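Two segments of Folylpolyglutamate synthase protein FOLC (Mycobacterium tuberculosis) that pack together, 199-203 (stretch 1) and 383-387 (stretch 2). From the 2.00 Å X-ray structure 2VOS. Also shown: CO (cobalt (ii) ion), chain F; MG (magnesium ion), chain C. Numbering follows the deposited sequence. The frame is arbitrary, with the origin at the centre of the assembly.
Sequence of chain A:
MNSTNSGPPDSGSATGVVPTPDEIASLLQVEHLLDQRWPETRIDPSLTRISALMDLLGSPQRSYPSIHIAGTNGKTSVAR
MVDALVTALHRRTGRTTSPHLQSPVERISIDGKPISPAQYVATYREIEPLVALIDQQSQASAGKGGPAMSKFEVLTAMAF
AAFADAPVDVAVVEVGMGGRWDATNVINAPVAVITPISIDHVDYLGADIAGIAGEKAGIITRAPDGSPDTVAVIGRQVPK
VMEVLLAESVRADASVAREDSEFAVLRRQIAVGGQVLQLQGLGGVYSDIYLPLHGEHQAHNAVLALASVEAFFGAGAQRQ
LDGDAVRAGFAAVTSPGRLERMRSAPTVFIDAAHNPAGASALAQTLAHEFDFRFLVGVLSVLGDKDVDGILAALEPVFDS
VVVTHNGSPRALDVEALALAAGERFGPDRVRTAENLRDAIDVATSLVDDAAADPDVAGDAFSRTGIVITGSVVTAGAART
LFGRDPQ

Stretch 1 (199-203) IDHVD
Stretch 2 383-387: GDKDV

This is a small, mainly polar contact between two loop segments, joined by one backbone hydrogen bond, a salt bridge and a histidine–aspartate hydrogen bond, with 284 Å² buried over both sides. Neither stretch forms a regular strand, and only Val 387 is helical. In register, His 201 lies nearest Lys 385 (CA to CA 5.4 Å) and Val 202 nearest Asp 384 (CA to CA 5.6 Å), so the chains run roughly antiparallel here.

Val 202 is extended (phi/psi -105/114). Its N donates to Asp 384 O at 2.8 Å, with an angle of 159°. Asp 384 (-94/5) points its CB toward stretch 1. Its p rotamer brings OD2 to 2.5 Å from His 201 ND1, which donates at 143°. The carboxylate meets the ring at its edge, near the plane. His 201 is t, with chi2 77°. Its other nitrogen, NE2, binds cobalt at 2.4 Å, so the imidazole serves both partners at once. Asp 203 (m) also holds this metal, through OD1 at 2.2 Å.

Lys 385 (-92/164) starts with CB pointing away, but its m, m, t, t chain brings the amine back. Lys 385 NZ forms a salt bridge with Asp 200 OD1 at 3.1 Å. Within stretch 2, Lys 385 NZ also forms a salt bridge with Asp 384 OD2 at 3.4 Å, whose hydrogen bond is weak. Asp 200 (-141/-71, t) uses its second oxygen, OD2, to bind magnesium at 2.2 Å. An aspartate suits position 200 because its two oxygens serve different partners; in Asp 384 the single oxygen OD2 takes both His 201 ND1 and Lys 385 NZ.

Water 1 bridges the backbones, donating to Asp 200 O at 2.6 Å and accepting from Asp 386 N at 2.8 Å. The apolar part is small: Val 202, t, places CG2 3.8 Å from Asp 386 CB. Asp 386 (-80/78, t) caps the helix that follows.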

# COMPACT_ATOMS: atom_id res chain seq x y z
N ILE A 199 -3.97 8.15 -11.39
CA ILE A 199 -2.58 8.25 -11.88
C ILE A 199 -1.63 8.14 -10.69
O ILE A 199 -1.90 8.63 -9.59
CB ILE A 199 -2.33 9.57 -12.55
CG1 ILE A 199 -3.14 9.69 -13.87
CG2 ILE A 199 -0.81 9.78 -12.84
CD1 ILE A 199 -2.95 8.52 -14.86
N ASP A 200 -0.51 7.48 -10.89
CA ASP A 200 0.52 7.47 -9.87
C ASP A 200 1.84 7.58 -10.54
O ASP A 200 2.48 8.59 -10.46
CB ASP A 200 0.41 6.20 -9.06
CG ASP A 200 1.62 5.96 -8.17
OD1 ASP A 200 2.44 6.83 -7.94
OD2 ASP A 200 1.79 4.87 -7.72
N HIS A 201 2.26 6.52 -11.22
CA HIS A 201 3.48 6.53 -12.03
C HIS A 201 3.28 7.33 -13.31
O HIS A 201 2.37 7.08 -14.06
CB HIS A 201 3.89 5.09 -12.39
CG HIS A 201 5.15 5.04 -13.17
ND1 HIS A 201 6.39 5.21 -12.58
CD2 HIS A 201 5.37 4.95 -14.50
CE1 HIS A 201 7.32 5.22 -13.51
NE2 HIS A 201 6.73 5.08 -14.69
N VAL A 202 4.10 8.32 -13.60
CA VAL A 202 3.77 9.16 -14.76
C VAL A 202 4.69 8.85 -15.97
O VAL A 202 5.88 9.16 -15.93
CB VAL A 202 3.83 10.66 -14.41
CG1 VAL A 202 3.52 11.51 -15.63
CG2 VAL A 202 2.86 11.01 -13.18
N ASP A 203 4.13 8.31 -17.05
CA ASP A 203 4.89 8.24 -18.33
C ASP A 203 4.55 9.33 -19.31
O ASP A 203 5.35 9.60 -20.23
CB ASP A 203 4.64 6.91 -19.02
CG ASP A 203 5.28 5.77 -18.28
OD1 ASP A 203 6.39 6.01 -17.80
OD2 ASP A 203 4.69 4.70 -18.13
N GLY A 383 10.93 10.90 -8.46
CA GLY A 383 10.94 11.67 -9.71
C GLY A 383 9.91 11.23 -10.74
O GLY A 383 9.64 11.96 -11.72
N ASP A 384 9.34 10.04 -10.57
CA ASP A 384 8.38 9.49 -11.53
C ASP A 384 6.92 9.79 -11.15
O ASP A 384 6.01 9.32 -11.83
CB ASP A 384 8.57 7.98 -11.70
CG ASP A 384 8.19 7.22 -10.42
OD1 ASP A 384 8.67 7.67 -9.35
OD2 ASP A 384 7.35 6.26 -10.47
N LYS A 385 6.71 10.57 -10.08
CA LYS A 385 5.36 10.96 -9.63
C LYS A 385 4.81 12.27 -10.18
O LYS A 385 5.53 13.15 -10.71
CB LYS A 385 5.30 11.03 -8.09
CG LYS A 385 5.86 9.81 -7.43
CD LYS A 385 5.28 8.54 -8.04
CE LYS A 385 5.71 7.37 -7.14
NZ LYS A 385 5.43 6.01 -7.70
N ASP A 386 3.50 12.44 -10.02
CA ASP A 386 2.89 13.70 -10.39
C ASP A 386 3.14 14.68 -9.23
O ASP A 386 2.24 14.97 -8.43
CB ASP A 386 1.40 13.51 -10.65
CG ASP A 386 0.73 14.79 -11.12
OD1 ASP A 386 1.39 15.87 -11.17
OD2 ASP A 386 -0.46 14.71 -11.47
N VAL A 387 4.36 15.20 -9.17
CA VAL A 387 4.77 16.17 -8.14
C VAL A 387 3.85 17.38 -8.05
O VAL A 387 3.40 17.75 -6.95
CB VAL A 387 6.20 16.67 -8.39
CG1 VAL A 387 6.72 17.43 -7.18
CG2 VAL A 387 7.09 15.45 -8.70
CO CO F . 7.64 4.48 -16.78
MG MG C . 1.58 4.07 -5.64
O HOH W 1 2.04 10.39 -8.69
O HOH W 2 6.21 2.98 -17.16
O HOH W 3 3.31 3.57 -6.30
O HOH W 4 -0.33 4.34 -4.28
O HOH W 5 8.55 5.90 -16.26